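Local coordinates for alanine racemase, biosynthetic (Pseudomonas aeruginosa PAO1, PDB 6A2F), which belongs to the alanine racemase family of pyridoxal-phosphate proteins, working as a homodimer whose chains join a TIM-barrel domain to a mainly beta C-terminal domain, at residues A[99-104]-A[129-134]; A[121-126]-A[155-160]. All blocks are in the same frame, centred on the assembly; numbering follows the deposited sequence.

Contact 1: residues A[99-104]-A[129-134]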
ATOM      1  N   VAL A  99      10.642  25.176   4.068  1.00 11.53           N
ATOM      2  CA  VAL A  99      11.082  25.196   2.685  1.00 11.58           C
ATOM      3  C   VAL A  99      10.182  26.149   1.893  1.00 11.78           C
ATOM      4  O   VAL A  99       8.961  26.172   2.090  1.00 11.74           O
ATOM      5  CB  VAL A  99      11.086  23.774   2.065  1.00 11.44           C
ATOM      6  CG1 VAL A  99      10.959  23.819   0.552  1.00 11.25           C
ATOM      7  CG2 VAL A  99      12.350  23.022   2.455  1.00 11.25           C
ATOM      8  N   ILE A 100      10.802  26.951   1.026  1.00 12.02           N
ATOM      9  CA  ILE A 100      10.076  27.735   0.023  1.00 12.25           C
ATOM     10  C   ILE A 100      10.495  27.296  -1.390  1.00 12.46           C
ATOM     11  O   ILE A 100      11.668  27.383  -1.750  1.00 12.20           O
ATOM     12  CB  ILE A 100      10.259  29.258   0.225  1.00 12.13           C
ATOM     13  CG1 ILE A 100       9.687  29.689   1.580  1.00 12.03           C
ATOM     14  CG2 ILE A 100       9.588  30.028  -0.904  1.00 12.11           C
ATOM     15  CD1 ILE A 100      10.056  31.094   2.001  1.00 11.97           C
ATOM     16  N   GLN A 101       9.516  26.824  -2.167  1.00 13.03           N
ATOM     17  CA  GLN A 101       9.730  26.222  -3.494  1.00 13.49           C
ATOM     18  C   GLN A 101       9.140  27.036  -4.625  1.00 13.81           C
ATOM     19  O   GLN A 101       9.569  26.900  -5.767  1.00 13.91           O
ATOM     20  CB  GLN A 101       9.033  24.869  -3.585  1.00 13.61           C
ATOM     21  CG  GLN A 101       9.451  23.853  -2.558  1.00 13.87           C
ATOM     22  CD  GLN A 101       8.408  22.777  -2.358  1.00 14.02           C
ATOM     23  OE1 GLN A 101       7.223  22.967  -2.649  1.00 13.91           O
ATOM     24  NE2 GLN A 101       8.842  21.638  -1.846  1.00 14.16           N
ATOM     25  N   GLY A 102       8.116  27.828  -4.320  1.00 14.13           N
ATOM     26  CA  GLY A 102       7.350  28.526  -5.344  1.00 14.47           C
ATOM     27  C   GLY A 102       6.929  29.909  -4.906  1.00 14.82           C
ATOM     28  O   GLY A 102       7.012  30.246  -3.723  1.00 14.79           O
ATOM     29  N   ALA A 103       6.486  30.711  -5.872  1.00 15.22           N
ATOM     30  CA  ALA A 103       6.070  32.088  -5.617  1.00 15.52           C
ATOM     31  C   ALA A 103       4.884  32.128  -4.645  1.00 15.72           C
ATOM     32  O   ALA A 103       4.891  32.901  -3.679  1.00 15.61           O
ATOM     33  CB  ALA A 103       5.738  32.799  -6.925  1.00 15.28           C
ATOM     34  N   GLU A 104       3.889  31.276  -4.892  1.00 15.89           N
ATOM     35  CA  GLU A 104       2.694  31.220  -4.048  1.00 16.13           C
ATOM     36  C   GLU A 104       3.070  30.921  -2.592  1.00 15.80           C
ATOM     37  O   GLU A 104       2.672  31.651  -1.680  1.00 15.94           O
ATOM     38  CB  GLU A 104       1.679  30.195  -4.583  1.00 16.88           C
ATOM     39  CG  GLU A 104       1.196  30.440  -6.014  1.00 17.36           C
ATOM     40  CD  GLU A 104       2.151  29.906  -7.084  1.00 18.06           C
ATOM     41  OE1 GLU A 104       3.028  29.068  -6.769  1.00 18.13           O
ATOM     42  OE2 GLU A 104       2.020  30.324  -8.258  1.00 18.41           O
ATOM     43  N   HIS A 129      12.421  19.157 -12.185  1.00 23.22           N
ATOM     44  CA  HIS A 129      11.297  19.851 -12.794  1.00 23.31           C
ATOM     45  C   HIS A 129       9.913  19.656 -12.204  1.00 23.02           C
ATOM     46  O   HIS A 129       8.916  19.664 -12.912  1.00 23.26           O
ATOM     47  CB  HIS A 129      11.307  19.721 -14.317  1.00 23.84           C
ATOM     48  CG  HIS A 129      12.419  20.482 -14.964  1.00 24.29           C
ATOM     49  ND1 HIS A 129      12.476  21.856 -14.959  1.00 24.61           N
ATOM     50  CD2 HIS A 129      13.528  20.063 -15.613  1.00 24.32           C
ATOM     51  CE1 HIS A 129      13.570  22.250 -15.583  1.00 24.79           C
ATOM     52  NE2 HIS A 129      14.224  21.181 -15.991  1.00 24.50           N
ATOM     53  N   ARG A 130       9.864  19.449 -10.898  1.00 22.46           N
ATOM     54  CA  ARG A 130       8.571  19.416 -10.221  1.00 22.11           C
ATOM     55  C   ARG A 130       8.461  20.557  -9.210  1.00 21.47           C
ATOM     56  O   ARG A 130       7.639  21.465  -9.380  1.00 21.70           O
ATOM     57  CB  ARG A 130       8.298  18.053  -9.576  1.00 22.55           C
ATOM     58  CG  ARG A 130       7.977  16.951 -10.582  1.00 22.98           C
ATOM     59  CD  ARG A 130       7.541  15.663  -9.900  1.00 23.02           C
ATOM     60  NE  ARG A 130       8.434  15.296  -8.803  1.00 23.31           N
ATOM     61  CZ  ARG A 130       8.279  14.235  -8.015  1.00 23.42           C
ATOM     62  NH1 ARG A 130       9.161  14.014  -7.046  1.00 23.31           N
ATOM     63  NH2 ARG A 130       7.254  13.401  -8.187  1.00 23.09           N
ATOM     64  N   LEU A 131       9.306  20.519  -8.181  1.00 20.27           N
ATOM     65  CA  LEU A 131       9.332  21.560  -7.156  1.00 19.34           C
ATOM     66  C   LEU A 131      10.578  22.427  -7.278  1.00 18.76           C
ATOM     67  O   LEU A 131      11.608  21.969  -7.771  1.00 19.01           O
ATOM     68  CB  LEU A 131       9.273  20.934  -5.763  1.00 19.16           C
ATOM     69  CG  LEU A 131       8.043  20.109  -5.373  1.00 19.03           C
ATOM     70  CD1 LEU A 131       8.269  19.532  -3.993  1.00 18.92           C
ATOM     71  CD2 LEU A 131       6.757  20.927  -5.397  1.00 18.85           C
ATOM     72  N   GLY A 132      10.483  23.677  -6.833  1.00 18.29           N
ATOM     73  CA  GLY A 132      11.647  24.571  -6.787  1.00 17.65           C
ATOM     74  C   GLY A 132      11.643  25.722  -7.784  1.00 17.14           C
ATOM     75  O   GLY A 132      10.932  25.680  -8.788  1.00 16.88           O
ATOM     76  N   PHE A 133      12.438  26.752  -7.486  1.00 16.72           N
ATOM     77  CA  PHE A 133      12.617  27.916  -8.358  1.00 16.54           C
ATOM     78  C   PHE A 133      13.664  27.647  -9.444  1.00 16.61           C
ATOM     79  O   PHE A 133      14.533  26.786  -9.276  1.00 16.54           O
ATOM     80  CB  PHE A 133      13.108  29.121  -7.545  1.00 16.27           C
ATOM     81  CG  PHE A 133      12.146  29.602  -6.492  1.00 16.22           C
ATOM     82  CD1 PHE A 133      11.006  30.324  -6.843  1.00 16.01           C
ATOM     83  CD2 PHE A 133      12.403  29.370  -5.143  1.00 16.07           C
ATOM     84  CE1 PHE A 133      10.132  30.783  -5.872  1.00 15.99           C
ATOM     85  CE2 PHE A 133      11.532  29.828  -4.165  1.00 16.01           C
ATOM     86  CZ  PHE A 133      10.394  30.535  -4.531  1.00 16.14           C
ATOM     87  N   ASP A 134      13.590  28.397 -10.545  1.00 16.84           N
ATOM     88  CA  ASP A 134      14.720  28.507 -11.477  1.00 17.14           C
ATOM     89  C   ASP A 134      15.815  29.384 -10.835  1.00 16.71           C
ATOM     90  O   ASP A 134      15.543  30.082  -9.852  1.00 16.62           O
ATOM     91  CB  ASP A 134      14.283  29.035 -12.864  1.00 17.79           C
ATOM     92  CG  ASP A 134      13.625  30.421 -12.807  1.00 18.58           C
ATOM     93  OD1 ASP A 134      14.196  31.368 -12.212  1.00 18.89           O
ATOM     94  OD2 ASP A 134      12.530  30.570 -13.391  1.00 19.05           O
TER
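Phe133 lies against the turn that leaves strand 98-100, and one face of its ring is taken by a backbone carbonyl: Gln101 O sits 3.6 Å above the ring plane of Phe133, over its centre. Further contacts come from Ile100 and from the start of helix 103-112. Ile100 CG2 meets Phe133 CZ at the ring's edge, in plane, 3.7 Å away, and Ile100 O is 3.4 Å from Phe133 CE2. Phe133 CE1 comes obliquely within 3.5 Å of Gly102 C and 3.6 Å of Ala103 N, both on the same side of the ring plane as Gln101 O. Phe133 reaches this place with CG anti to its own carbonyl carbon (chi1 -63°), the ring swinging back toward the turn.

The second patch is Leu131 across Gln101. The two side chains cross obliquely, both branch ends of Leu131 resting on the flat end of Gln101, with Leu131 CD1 3.6 Å from Gln101 CD. Between these patches the backbones approach directly at Gln101 and Gly132, whose CA atoms are 4.2 Å apart. Gly132 takes backbone angles (phi 110°, psi 160°) at which a CB would be jammed against the preceding carbonyl oxygen. No hydrogen bond spans the two segments, so packing carries the contact.

Farther out, Trp141 stacks on the Phe133 ring and Leu138 packs against it, both from helix 135-145. Gly102 is the N-cap residue of helix 103-112, while Asp134 caps helix 135-145 through OD1 to Ala137 N. The arrangement is that of the C-terminal rim of a TIM barrel, where the loop after one parallel strand folds over the strand-to-helix turn of its neighbour; here that loop also brings Arg130 to the D-lysine pocket.

Contact 2: residues A[121-126]-A[155-160]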
ATOM      1  N   TRP A 121      14.786  27.187   4.021  1.00 11.75           N
ATOM      2  CA  TRP A 121      15.538  26.535   2.954  1.00 11.67           C
ATOM      3  C   TRP A 121      14.859  26.849   1.627  1.00 11.87           C
ATOM      4  O   TRP A 121      13.707  26.460   1.400  1.00 11.85           O
ATOM      5  CB  TRP A 121      15.576  25.018   3.165  1.00 11.48           C
ATOM      6  CG  TRP A 121      16.274  24.573   4.423  1.00 11.32           C
ATOM      7  CD1 TRP A 121      15.813  24.690   5.706  1.00 11.19           C
ATOM      8  CD2 TRP A 121      17.553  23.926   4.514  1.00 11.22           C
ATOM      9  NE1 TRP A 121      16.726  24.164   6.589  1.00 11.13           N
ATOM     10  CE2 TRP A 121      17.801  23.683   5.887  1.00 11.20           C
ATOM     11  CE3 TRP A 121      18.513  23.529   3.571  1.00 11.15           C
ATOM     12  CZ2 TRP A 121      18.977  23.065   6.340  1.00 11.15           C
ATOM     13  CZ3 TRP A 121      19.685  22.913   4.025  1.00 11.07           C
ATOM     14  CH2 TRP A 121      19.900  22.683   5.396  1.00 11.10           C
ATOM     15  N   LEU A 122      15.565  27.572   0.764  1.00 11.99           N
ATOM     16  CA  LEU A 122      15.070  27.894  -0.565  1.00 12.05           C
ATOM     17  C   LEU A 122      15.373  26.727  -1.479  1.00 12.23           C
ATOM     18  O   LEU A 122      16.515  26.264  -1.546  1.00 12.28           O
ATOM     19  CB  LEU A 122      15.731  29.169  -1.107  1.00 12.03           C
ATOM     20  CG  LEU A 122      15.343  30.526  -0.521  1.00 11.98           C
ATOM     21  CD1 LEU A 122      16.252  31.617  -1.065  1.00 12.05           C
ATOM     22  CD2 LEU A 122      13.888  30.850  -0.824  1.00 12.05           C
ATOM     23  N   LYS A 123      14.350  26.249  -2.180  1.00 12.51           N
ATOM     24  CA  LYS A 123      14.513  25.087  -3.039  1.00 12.76           C
ATOM     25  C   LYS A 123      14.778  25.461  -4.483  1.00 12.90           C
ATOM     26  O   LYS A 123      13.964  26.114  -5.135  1.00 12.81           O
ATOM     27  CB  LYS A 123      13.312  24.142  -2.944  1.00 12.90           C
ATOM     28  CG  LYS A 123      13.522  22.831  -3.695  1.00 12.96           C
ATOM     29  CD  LYS A 123      12.406  21.834  -3.450  1.00 13.13           C
ATOM     30  CE  LYS A 123      12.435  21.300  -2.028  1.00 13.36           C
ATOM     31  NZ  LYS A 123      11.337  20.320  -1.817  1.00 13.78           N
ATOM     32  N   LEU A 124      15.933  25.028  -4.967  1.00 13.35           N
ATOM     33  CA  LEU A 124      16.284  25.141  -6.369  1.00 13.91           C
ATOM     34  C   LEU A 124      15.757  23.937  -7.137  1.00 14.56           C
ATOM     35  O   LEU A 124      15.959  22.787  -6.731  1.00 14.29           O
ATOM     36  CB  LEU A 124      17.807  25.222  -6.522  1.00 13.72           C
ATOM     37  CG  LEU A 124      18.397  25.108  -7.929  1.00 13.56           C
ATOM     38  CD1 LEU A 124      18.106  26.357  -8.752  1.00 13.55           C
ATOM     39  CD2 LEU A 124      19.890  24.845  -7.843  1.00 13.52           C
ATOM     40  N   ASP A 125      15.177  24.199  -8.299  1.00 15.71           N
ATOM     41  CA  ASP A 125      14.778  23.126  -9.177  1.00 16.81           C
ATOM     42  C   ASP A 125      15.976  23.059 -10.113  1.00 17.38           C
ATOM     43  O   ASP A 125      16.185  23.952 -10.921  1.00 17.51           O
ATOM     44  CB  ASP A 125      13.515  23.481  -9.950  1.00 17.30           C
ATOM     45  CG  ASP A 125      13.192  22.473 -11.037  1.00 17.81           C
ATOM     46  OD1 ASP A 125      13.801  21.395 -11.062  1.00 18.17           O
ATOM     47  OD2 ASP A 125      12.322  22.766 -11.872  1.00 18.18           O
ATOM     48  N   SER A 126      16.770  22.007  -9.988  1.00 18.18           N
ATOM     49  CA  SER A 126      17.972  21.850 -10.799  1.00 19.11           C
ATOM     50  C   SER A 126      17.872  20.870 -11.966  1.00 19.98           C
ATOM     51  O   SER A 126      18.862  20.600 -12.627  1.00 20.69           O
ATOM     52  CB  SER A 126      19.174  21.509  -9.919  1.00 18.76           C
ATOM     53  OG  SER A 126      18.972  20.311  -9.213  1.00 18.57           O
ATOM     54  N   ASN A 155      18.942  29.198   3.654  1.00 10.98           N
ATOM     55  CA  ASN A 155      19.644  28.002   3.196  1.00 10.98           C
ATOM     56  C   ASN A 155      19.308  27.640   1.752  1.00 11.00           C
ATOM     57  O   ASN A 155      18.363  28.184   1.170  1.00 11.08           O
ATOM     58  CB  ASN A 155      19.325  26.821   4.122  1.00 10.90           C
ATOM     59  CG  ASN A 155      19.711  27.084   5.566  1.00 10.93           C
ATOM     60  OD1 ASN A 155      20.611  27.875   5.850  1.00 10.97           O
ATOM     61  ND2 ASN A 155      19.031  26.420   6.489  1.00 10.86           N
ATOM     62  N   LEU A 156      20.092  26.729   1.177  1.00 10.91           N
ATOM     63  CA  LEU A 156      19.846  26.244  -0.178  1.00 10.91           C
ATOM     64  C   LEU A 156      19.651  24.728  -0.208  1.00 11.03           C
ATOM     65  O   LEU A 156      20.421  23.978   0.404  1.00 11.11           O
ATOM     66  CB  LEU A 156      20.977  26.663  -1.125  1.00 10.74           C
ATOM     67  CG  LEU A 156      20.869  26.240  -2.598  1.00 10.65           C
ATOM     68  CD1 LEU A 156      19.754  26.985  -3.318  1.00 10.53           C
ATOM     69  CD2 LEU A 156      22.195  26.421  -3.326  1.00 10.61           C
ATOM     70  N   ILE A 157      18.618  24.291  -0.926  1.00 11.08           N
ATOM     71  CA  ILE A 157      18.318  22.866  -1.082  1.00 11.19           C
ATOM     72  C   ILE A 157      17.917  22.530  -2.529  1.00 11.44           C
ATOM     73  O   ILE A 157      17.210  23.298  -3.190  1.00 11.40           O
ATOM     74  CB  ILE A 157      17.265  22.366  -0.044  1.00 11.04           C
ATOM     75  CG1 ILE A 157      17.174  20.831  -0.044  1.00 10.92           C
ATOM     76  CG2 ILE A 157      15.898  23.012  -0.267  1.00 10.94           C
ATOM     77  CD1 ILE A 157      16.278  20.246   1.029  1.00 10.80           C
ATOM     78  N   SER A 158      18.413  21.394  -3.017  1.00 11.63           N
ATOM     79  CA  SER A 158      17.990  20.830  -4.290  1.00 11.88           C
ATOM     80  C   SER A 158      18.087  19.311  -4.216  1.00 12.13           C
ATOM     81  O   SER A 158      18.652  18.765  -3.265  1.00 12.29           O
ATOM     82  CB  SER A 158      18.829  21.377  -5.445  1.00 11.90           C
ATOM     83  OG  SER A 158      18.114  21.303  -6.664  1.00 11.93           O
ATOM     84  N   HIS A 159      17.543  18.633  -5.219  1.00 12.40           N
ATOM     85  CA  HIS A 159      17.399  17.183  -5.178  1.00 12.79           C
ATOM     86  C   HIS A 159      17.669  16.569  -6.557  1.00 12.96           C
ATOM     87  O   HIS A 159      17.146  17.054  -7.563  1.00 12.91           O
ATOM     88  CB  HIS A 159      15.990  16.827  -4.679  1.00 12.94           C
ATOM     89  CG  HIS A 159      15.787  15.371  -4.395  1.00 13.13           C
ATOM     90  ND1 HIS A 159      16.284  14.753  -3.267  1.00 13.24           N
ATOM     91  CD2 HIS A 159      15.121  14.414  -5.084  1.00 13.12           C
ATOM     92  CE1 HIS A 159      15.941  13.477  -3.278  1.00 13.31           C
ATOM     93  NE2 HIS A 159      15.234  13.246  -4.371  1.00 13.28           N
ATOM     94  N   PHE A 160      18.489  15.514  -6.588  1.00 13.17           N
ATOM     95  CA  PHE A 160      18.877  14.828  -7.830  1.00 13.51           C
ATOM     96  C   PHE A 160      17.748  13.983  -8.401  1.00 13.76           C
ATOM     97  O   PHE A 160      16.925  13.462  -7.652  1.00 13.95           O
ATOM     98  CB  PHE A 160      20.067  13.897  -7.586  1.00 13.46           C
ATOM     99  CG  PHE A 160      21.387  14.599  -7.432  1.00 13.50           C
ATOM    100  CD1 PHE A 160      21.929  15.344  -8.476  1.00 13.42           C
ATOM    101  CD2 PHE A 160      22.115  14.477  -6.250  1.00 13.47           C
ATOM    102  CE1 PHE A 160      23.159  15.970  -8.338  1.00 13.39           C
ATOM    103  CE2 PHE A 160      23.347  15.099  -6.108  1.00 13.45           C
ATOM    104  CZ  PHE A 160      23.870  15.847  -7.152  1.00 13.47           C
TER
HETATM  105  O   HOH W   1      15.800  19.539  -8.735  1.00 17.12           O
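Strands 118-123 and 151-157 are the two parallel strands of a beta-alpha-beta unit of the TIM barrel, joined through helix 135-145, and this contact is their pairing at its C-terminal end. Their short segments run 36° apart. Leu122 grips the second strand with both backbone polar atoms: Leu122 N donates to Asn155 O at 2.9 Å, and Leu122 O accepts from Ile157 N at the same 2.9 Å. One step on, Leu124 N donates to Ile157 O at 2.8 Å, almost along the C=O axis.

Beyond these bonds serine hydroxyls take over. Ser158 OG, anti to its backbone N, donates to Leu124 O at 2.6 Å, approaching from above the carbonyl plane; it accepts in turn from Ser126 OG at 2.9 Å. Ser126 OG is also bonded to Gln174 NE2, and a water bridges Ser126 N to His159 O, so the diverging backbones stay tied.

On the face carrying Trp121, Lys123 and Ile157, Asn155 lies over the indole. Its CB makes a CH-pi contact 3.7 Å from the centroid of the six-membered ring of Trp121, and its amide stands steeply on the ring, the two planes 68° apart. Asn155 ND2 lies over the same face, offset toward the rim, 3.1 Å from Trp121 CE2, while bonding to Glu153 OE1; Trp121 NE1 turns to Asp97 OD2. Ile157 CG2 fits beside Trp121 CB and Lys123 CB, with the Lys123 and Ile157 side chains pointing the same way.

The other face, with Leu122 and Leu156, is packed by Leu138 of helix 135-145, and Leu156 also meets Phe178 of helix 169-179. Strand 98-100 flanks strand 118-123 on the side away from strand 151-157.

How the contacts relate
Contacts 1 and 2, whose centres are about 8 Å apart, meet along residues 123-125. The loop of contact 1 lies along the backbone of residues 123-125: Phe133 N is 2.9 Å from Lys123 O, and Phe133 O 2.8 Å from Asp125 N, both probable hydrogen bonds. Asp125 OD1 also holds His129 N. Polar groups from both contacts converge on a bound malonate ion, probably from the crystallisation liquor, reached by Leu131 N, Arg130 NE and Lys123 NZ. D-lysine lies close by: it touches Arg130, and the His159 side chain is about 5 Å from it at nearest atoms. Arg244 of the second subunit spans both contacts, salt-bridged to Asp125 OD2 and weakly bonded to Gly132 O.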